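Local coordinates for protein aldehyde Dehydrogenase (Burkholderia cenocepacia, PDB 4O6R) that binds adenosine monophosphate in its nucleotide pocket and, as a member of the aldehyde dehydrogenase family, probably oxidises aldehydes with NAD(P)+, at residues 383-386 with 387-391; 337-340 with 341-345; 232-235 with 236-239. All coordinates share one frame; numbering follows the deposited sequence.

From the N terminus, interaction 3 comes first: residues 232-239 turn from strand 228-232 into helix 235-245 and hold the phosphate of AMP at that helix start. Interaction 2 is a plain run along helix 334-349, and interaction 1 spans the short helix 385-388 and its flanks (383-391), between strands 375-378 and 395-401. Each is continuous and local, so none closes a long loop, and the three follow in series without nesting or crossing. Interactions 1 and 2 touch, chiefly through Glu-389 and Tyr-343, which ties the short helix to helix 334-349. Interaction 3 stands apart, its centre about 17 Å from that of interaction 1 and 21 Å from that of interaction 2.

Interaction 1: residues 383-386 with 387-391; sequences TDRV and AQEEV
Ala-387 closes the first tight turn on Asp-384 in a short, weakly bonded helix, the connection of a beta-alpha-beta unit between strands 375-378 and 395-401. Its N donates to Asp-384 O at 2.9 Å with a bent N-H...O angle of 136°, an i to i+3 bond of the 3-10 type, and its methyl CB rests 3.4 Å from the same Asp-384 O.

Gln-388 comes next, its N bonded to Arg-385 O at 3.0 Å. Its first torsion (chi1 -70°) sets CG opposite the carbonyl carbon and 3.5 Å from Asp-384 O; the bend at the second torsion then turns the amide, whose NE2 is held by the backbone carbonyls of Ala-382 and Ala-413.

Glu-389 carries the main side-chain contact. Its N also donates to Arg-385 O, at 2.8 Å, so this one carbonyl takes a three-residue and a four-residue bond together, the mark of a turn that mixes 3-10 and alpha geometry. Beyond CG the glutamate runs extended, whereas the arginine bends at its third torsion and presents its guanidinium side-on. Two nitrogens grip the carboxylate, one to each oxygen, in a bidentate salt bridge that limits how the carboxylate can swivel. The planes are nevertheless 43° apart, so the fork is twisted rather than flat. Glu-389 OE1 has a second partner, Tyr-343 OH of helix 334-349, and Val-391 packs against the same tyrosine.

The twist shows at the two oxygens. OE1 offers its syn lone pair to Arg-385 NH2, 2.9 Å away. OE2 lies close to the guanidinium plane, yet Arg-385 NE reaches this oxygen, also at 2.9 Å, on its syn side from clearly outside the carboxylate plane.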
loop_
_atom_site.group_PDB
_atom_site.type_symbol
_atom_site.label_atom_id
_atom_site.label_comp_id
_atom_site.label_asym_id
_atom_site.label_seq_id
_atom_site.Cartn_x
_atom_site.Cartn_y
_atom_site.Cartn_z
ATOM N N THR A 383 36.717 19.286 9.438
ATOM C CA THR A 383 36.614 20.240 8.355
ATOM C C THR A 383 37.771 20.146 7.371
ATOM O O THR A 383 37.787 20.868 6.365
ATOM C CB THR A 383 36.609 21.666 8.920
ATOM O OG1 THR A 383 37.758 21.824 9.756
ATOM C CG2 THR A 383 35.360 21.895 9.729
ATOM N N ASP A 384 38.758 19.293 7.641
ATOM C CA ASP A 384 39.839 19.134 6.686
ATOM C C ASP A 384 39.314 18.637 5.334
ATOM O O ASP A 384 38.284 17.950 5.268
ATOM C CB ASP A 384 40.904 18.190 7.226
ATOM C CG ASP A 384 41.665 18.784 8.414
ATOM O OD1 ASP A 384 41.689 20.037 8.594
ATOM O OD2 ASP A 384 42.258 17.988 9.169
ATOM N N ARG A 385 40.043 18.974 4.272
ATOM C CA ARG A 385 39.658 18.579 2.925
ATOM C C ARG A 385 39.348 17.086 2.782
ATOM O O ARG A 385 38.317 16.726 2.205
ATOM C CB ARG A 385 40.689 19.022 1.886
ATOM C CG ARG A 385 40.781 20.555 1.712
ATOM C CD ARG A 385 41.599 20.988 0.497
ATOM N NE ARG A 385 41.018 20.464 -0.735
ATOM C CZ ARG A 385 41.648 20.293 -1.900
ATOM N NH1 ARG A 385 42.929 20.602 -2.054
ATOM N NH2 ARG A 385 40.973 19.789 -2.932
ATOM N N VAL A 386 40.205 16.213 3.310
ATOM C CA VAL A 386 39.997 14.780 3.096
ATOM C C VAL A 386 38.878 14.219 3.962
ATOM O O VAL A 386 38.479 13.073 3.775
ATOM C CB VAL A 386 41.269 13.897 3.215
ATOM C CG1 VAL A 386 42.293 14.276 2.163
ATOM C CG2 VAL A 386 41.843 13.902 4.620
ATOM N N ALA A 387 38.399 15.026 4.904
ATOM C CA ALA A 387 37.237 14.713 5.713
ATOM C C ALA A 387 35.958 15.281 5.113
ATOM O O ALA A 387 34.893 14.964 5.604
ATOM C CB ALA A 387 37.431 15.268 7.124
ATOM N N GLN A 388 36.064 16.100 4.061
ATOM C CA GLN A 388 34.912 16.771 3.449
ATOM C C GLN A 388 34.660 16.341 2.011
ATOM O O GLN A 388 33.510 16.184 1.603
ATOM C CB GLN A 388 35.080 18.295 3.476
ATOM C CG GLN A 388 34.972 18.900 4.854
ATOM C CD GLN A 388 33.539 18.856 5.371
ATOM O OE1 GLN A 388 32.583 19.098 4.632
ATOM N NE2 GLN A 388 33.387 18.515 6.619
ATOM N N GLU A 389 35.724 16.137 1.246
ATOM C CA GLU A 389 35.615 15.948 -0.186
ATOM C C GLU A 389 35.664 14.474 -0.539
ATOM O O GLU A 389 36.381 13.705 0.098
ATOM C CB GLU A 389 36.751 16.710 -0.885
ATOM C CG GLU A 389 36.705 18.195 -0.590
ATOM C CD GLU A 389 37.866 18.990 -1.180
ATOM O OE1 GLU A 389 38.532 18.500 -2.106
ATOM O OE2 GLU A 389 38.105 20.123 -0.703
ATOM N N GLU A 390 34.915 14.081 -1.564
ATOM C CA GLU A 390 34.859 12.682 -1.984
ATOM C C GLU A 390 36.188 12.329 -2.658
ATOM O O GLU A 390 36.600 12.987 -3.622
ATOM C CB GLU A 390 33.641 12.406 -2.929
ATOM C CG GLU A 390 33.280 10.910 -3.054
ATOM C CD GLU A 390 31.898 10.598 -3.679
ATOM O OE1 GLU A 390 31.296 11.519 -4.311
ATOM O OE2 GLU A 390 31.417 9.408 -3.549
ATOM N N VAL A 391 36.900 11.351 -2.108
ATOM C CA VAL A 391 38.166 10.877 -2.701
ATOM C C VAL A 391 37.879 9.683 -3.640
ATOM O O VAL A 391 38.466 9.532 -4.696
ATOM C CB VAL A 391 39.175 10.526 -1.588
ATOM C CG1 VAL A 391 40.484 9.992 -2.158
ATOM C CG2 VAL A 391 39.447 11.748 -0.738
#

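Interaction 2: residues 337-340 with 341-345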
loop_
_atom_site.group_PDB
_atom_site.type_symbol
_atom_site.label_atom_id
_atom_site.label_comp_id
_atom_site.label_asym_id
_atom_site.label_seq_id
_atom_site.Cartn_x
_atom_site.Cartn_y
_atom_site.Cartn_z
ATOM N N LEU A 337 43.372 7.565 -10.271
ATOM C CA LEU A 337 44.582 7.337 -9.481
ATOM C C LEU A 337 45.324 8.641 -9.154
ATOM O O LEU A 337 45.732 8.851 -8.026
ATOM C CB LEU A 337 45.555 6.397 -10.181
ATOM C CG LEU A 337 46.916 6.311 -9.513
ATOM C CD1 LEU A 337 46.778 5.622 -8.163
ATOM C CD2 LEU A 337 47.922 5.569 -10.355
ATOM N N ASP A 338 45.552 9.483 -10.157
ATOM C CA ASP A 338 46.259 10.744 -9.909
ATOM C C ASP A 338 45.510 11.615 -8.896
ATOM O O ASP A 338 46.114 12.249 -8.050
ATOM C CB ASP A 338 46.477 11.490 -11.209
ATOM C CG ASP A 338 47.501 10.804 -12.099
ATOM O OD1 ASP A 338 48.249 9.925 -11.617
ATOM O OD2 ASP A 338 47.531 11.136 -13.289
ATOM N N ARG A 339 44.186 11.599 -8.968
ATOM C CA ARG A 339 43.350 12.326 -8.032
ATOM C C ARG A 339 43.565 11.789 -6.595
ATOM O O ARG A 339 43.672 12.554 -5.647
ATOM C CB ARG A 339 41.910 12.143 -8.449
ATOM C CG ARG A 339 40.933 13.141 -7.899
ATOM C CD ARG A 339 40.421 14.132 -8.972
ATOM N NE ARG A 339 40.474 15.426 -8.308
ATOM C CZ ARG A 339 39.629 15.811 -7.358
ATOM N NH1 ARG A 339 38.567 15.068 -7.048
ATOM N NH2 ARG A 339 39.819 16.977 -6.755
ATOM N N VAL A 340 43.653 10.480 -6.443
ATOM C CA VAL A 340 43.773 9.902 -5.101
ATOM C C VAL A 340 45.173 10.205 -4.554
ATOM O O VAL A 340 45.317 10.568 -3.391
ATOM C CB VAL A 340 43.452 8.389 -5.102
ATOM C CG1 VAL A 340 43.772 7.756 -3.753
ATOM C CG2 VAL A 340 41.988 8.176 -5.471
ATOM N N LEU A 341 46.199 10.105 -5.398
ATOM C CA LEU A 341 47.537 10.424 -4.951
ATOM C C LEU A 341 47.627 11.912 -4.556
ATOM O O LEU A 341 48.245 12.266 -3.537
ATOM C CB LEU A 341 48.578 10.047 -6.024
ATOM C CG LEU A 341 48.678 8.547 -6.312
ATOM C CD1 LEU A 341 49.682 8.230 -7.434
ATOM C CD2 LEU A 341 49.032 7.807 -5.036
ATOM N N SER A 342 46.962 12.775 -5.317
ATOM C CA SER A 342 46.924 14.203 -4.979
ATOM C C SER A 342 46.280 14.436 -3.580
ATOM O O SER A 342 46.757 15.280 -2.813
ATOM C CB SER A 342 46.196 14.973 -6.077
ATOM O OG SER A 342 46.029 16.348 -5.729
ATOM N N TYR A 343 45.233 13.665 -3.247
ATOM C CA TYR A 343 44.583 13.786 -1.945
ATOM C C TYR A 343 45.469 13.284 -0.803
ATOM O O TYR A 343 45.383 13.815 0.301
ATOM C CB TYR A 343 43.222 13.110 -1.908
ATOM C CG TYR A 343 42.081 13.978 -2.391
ATOM C CD1 TYR A 343 41.741 15.129 -1.700
ATOM C CD2 TYR A 343 41.352 13.664 -3.543
ATOM C CE1 TYR A 343 40.693 15.932 -2.105
ATOM C CE2 TYR A 343 40.302 14.468 -3.975
ATOM C CZ TYR A 343 39.968 15.597 -3.224
ATOM O OH TYR A 343 38.948 16.450 -3.580
ATOM N N VAL A 344 46.336 12.298 -1.059
ATOM C CA VAL A 344 47.351 11.932 -0.046
ATOM C C VAL A 344 48.247 13.147 0.280
ATOM O O VAL A 344 48.486 13.440 1.448
ATOM C CB VAL A 344 48.233 10.716 -0.480
ATOM C CG1 VAL A 344 49.354 10.474 0.515
ATOM C CG2 VAL A 344 47.387 9.479 -0.642
ATOM N N ASP A 345 48.713 13.857 -0.753
ATOM C CA ASP A 345 49.530 15.073 -0.582
ATOM C C ASP A 345 48.757 16.108 0.204
ATOM O O ASP A 345 49.276 16.640 1.173
ATOM C CB ASP A 345 49.948 15.686 -1.926
ATOM C CG ASP A 345 50.908 14.804 -2.709
ATOM O OD1 ASP A 345 51.526 13.902 -2.114
ATOM O OD2 ASP A 345 51.020 14.992 -3.937
HETATM O O HOH W 1 36.657 15.363 -4.921
#
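Leu-337 O, Asp-338 O, Arg-339 O and Val-340 O accept in turn from the N atoms of Leu-341, Ser-342, Tyr-343 and Val-344, four successive i to i+4 bonds that define an unbroken alpha-helical turn within helix 334-349.

On this frame the principal side-chain pair is Arg-339 with Tyr-343, one turn apart, running side by side in the same direction. The first torsion of Arg-339 (chi1 -161°) sets CG opposite the backbone N, and bends at the next two torsions carry the guanidinium over toward the phenol. Ring carbon CE2 of Tyr-343 sits 3.4 Å above one face of the guanidinium, offset toward its rim. Since the two planes stand 73° apart, this is a steep contact and not a parallel stack. A direct bond from Arg-339 NH2 to Tyr-343 OH is weak, at 3.3 Å with an N-H...O angle of 130°. A water makes the firmer link: lying in plane at the guanidinium edge, it accepts from Arg-339 NH1 at 2.9 Å and donates to Tyr-343 OH, also at 2.9 Å.

Elsewhere on the helix an apolar pair forms: Leu-337 CD1 meets Leu-341 CG at 3.9 Å, the two side chains at a slant to each other, and both leucines also pack on Val-372 of a neighbouring loop. Asp-338 is paired with Lys-334, one turn back in the same helix.

The tyrosine oxygen therefore receives the water and, weakly, the arginine, while Glu-389 OE1, from outside the helix, is hydrogen-bonded to it as well. That pattern is consistent with the phenol giving its own proton to the carboxylate, so that it would link Arg-339 and the water to the acid just beyond helix 385-388.

Interaction 3: residues 232-235 with 236-239; sequences TGST and ATGR. With AMP (adenosine monophosphate), chain E.
Ser-234 caps and Thr-235 begins helix 235-245; they bond to Thr-237, Gly-238 and Arg-239 of its first turn, in a strand-turn-helix that follows strand 228-232 and binds the phosphate of AMP. Ser-234 is the N-cap: its OG accepts from Thr-237 N at 3.1 Å with an N-H...O angle of 156°. With chi1 at 72°, OG sits between the backbone N and the carbonyl carbon, where it can meet that amide. The Ser-234 carbonyl starts the helical pattern, taking Gly-238 N at 2.9 Å.

The same residue faces the ligand, its N donating to AMP O1P in a nearly straight bond whose 2.5 Å length is doubtfully short. Thr-237 adds its hydroxyl, OG1 donating to AMP O2P at 2.9 Å, while its methyl CG2 lies 3.6 Å from AMP C5 of the adenine. A helix start would be expected to stabilise the phosphate charge. Val-154 O and Lys-180 NZ also bond to the nucleotide.

Thr-235 works away from the pocket. Its O accepts from Arg-239 N, and its side chain runs alongside that of Arg-239, whose guanidinium is held by Gly-247 O of the second subunit. The methyl covers one face of this group, Thr-235 CG2 lying 3.6 Å from Arg-239 NH1.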
loop_
_atom_site.group_PDB
_atom_site.type_symbol
_atom_site.label_atom_id
_atom_site.label_comp_id
_atom_site.label_asym_id
_atom_site.label_seq_id
_atom_site.Cartn_x
_atom_site.Cartn_y
_atom_site.Cartn_z
ATOM N N THR A 232 23.746 9.212 -12.263
ATOM C CA THR A 232 24.582 8.895 -11.108
ATOM C C THR A 232 25.953 9.396 -11.447
ATOM O O THR A 232 26.485 9.044 -12.520
ATOM C CB THR A 232 24.613 7.377 -10.890
ATOM O OG1 THR A 232 23.307 6.932 -10.555
ATOM C CG2 THR A 232 25.583 6.951 -9.812
ATOM N N GLY A 233 26.538 10.201 -10.564
ATOM C CA GLY A 233 27.840 10.812 -10.825
ATOM C C GLY A 233 28.093 12.011 -9.928
ATOM O O GLY A 233 27.560 12.063 -8.818
ATOM N N SER A 234 28.897 12.971 -10.396
ATOM C CA SER A 234 29.336 14.093 -9.573
ATOM C C SER A 234 28.227 15.117 -9.385
ATOM O O SER A 234 27.329 15.247 -10.207
ATOM C CB SER A 234 30.560 14.794 -10.183
ATOM O OG SER A 234 30.230 15.550 -11.351
ATOM N N THR A 235 28.346 15.895 -8.315
ATOM C CA THR A 235 27.436 17.011 -8.064
ATOM C C THR A 235 27.423 17.987 -9.191
ATOM O O THR A 235 26.343 18.407 -9.644
ATOM C CB THR A 235 27.845 17.774 -6.791
ATOM O OG1 THR A 235 28.261 16.830 -5.808
ATOM C CG2 THR A 235 26.659 18.578 -6.225
ATOM N N ALA A 236 28.614 18.366 -9.669
ATOM C CA ALA A 236 28.697 19.331 -10.749
ATOM C C ALA A 236 27.948 18.833 -11.984
ATOM O O ALA A 236 27.261 19.588 -12.673
ATOM C CB ALA A 236 30.154 19.612 -11.109
ATOM N N THR A 237 28.120 17.563 -12.304
ATOM C CA THR A 237 27.455 17.058 -13.491
ATOM C C THR A 237 25.945 16.931 -13.244
ATOM O O THR A 237 25.146 17.167 -14.140
ATOM C CB THR A 237 28.118 15.776 -13.996
ATOM O OG1 THR A 237 29.449 16.122 -14.366
ATOM C CG2 THR A 237 27.421 15.249 -15.217
ATOM N N GLY A 238 25.551 16.608 -12.023
ATOM C CA GLY A 238 24.131 16.594 -11.666
ATOM C C GLY A 238 23.440 17.922 -11.890
ATOM O O GLY A 238 22.314 17.954 -12.401
ATOM N N ARG A 239 24.117 19.015 -11.525
ATOM C CA ARG A 239 23.624 20.385 -11.828
ATOM C C ARG A 239 23.395 20.602 -13.335
ATOM O O ARG A 239 22.377 21.139 -13.752
ATOM C CB ARG A 239 24.573 21.462 -11.276
ATOM C CG ARG A 239 24.652 21.504 -9.751
ATOM C CD ARG A 239 25.248 22.803 -9.221
ATOM N NE ARG A 239 25.183 22.818 -7.762
ATOM C CZ ARG A 239 26.129 22.375 -6.944
ATOM N NH1 ARG A 239 27.275 21.935 -7.414
ATOM N NH2 ARG A 239 25.937 22.383 -5.630
HETATM P P AMP E . 30.705 12.276 -13.896
HETATM O O1P AMP E . 29.834 12.466 -12.702
HETATM O O2P AMP E . 30.808 13.557 -14.751
HETATM O O3P AMP E . 32.029 11.566 -13.558
HETATM O "O5'" AMP E . 29.992 11.188 -14.913
HETATM C "C5'" AMP E . 29.196 10.002 -14.641
HETATM C "C4'" AMP E . 28.488 9.616 -15.974
HETATM O "O4'" AMP E . 27.934 10.812 -16.558
HETATM C "C3'" AMP E . 29.352 9.013 -17.091
HETATM O "O3'" AMP E . 28.702 7.957 -17.869
HETATM C "C2'" AMP E . 29.705 10.248 -17.938
HETATM O "O2'" AMP E . 30.137 10.004 -19.295
HETATM C "C1'" AMP E . 28.435 11.093 -17.865
HETATM N N9 AMP E . 28.609 12.567 -18.105
HETATM C C8 AMP E . 29.745 13.316 -17.977
HETATM N N7 AMP E . 29.509 14.625 -18.323
HETATM C C5 AMP E . 28.198 14.747 -18.671
HETATM C C6 AMP E . 27.264 15.824 -19.118
HETATM N N6 AMP E . 27.670 17.090 -19.284
HETATM N N1 AMP E . 25.973 15.540 -19.367
HETATM C C2 AMP E . 25.529 14.283 -19.218
HETATM N N3 AMP E . 26.313 13.252 -18.831
HETATM C C4 AMP E . 27.623 13.391 -18.537
#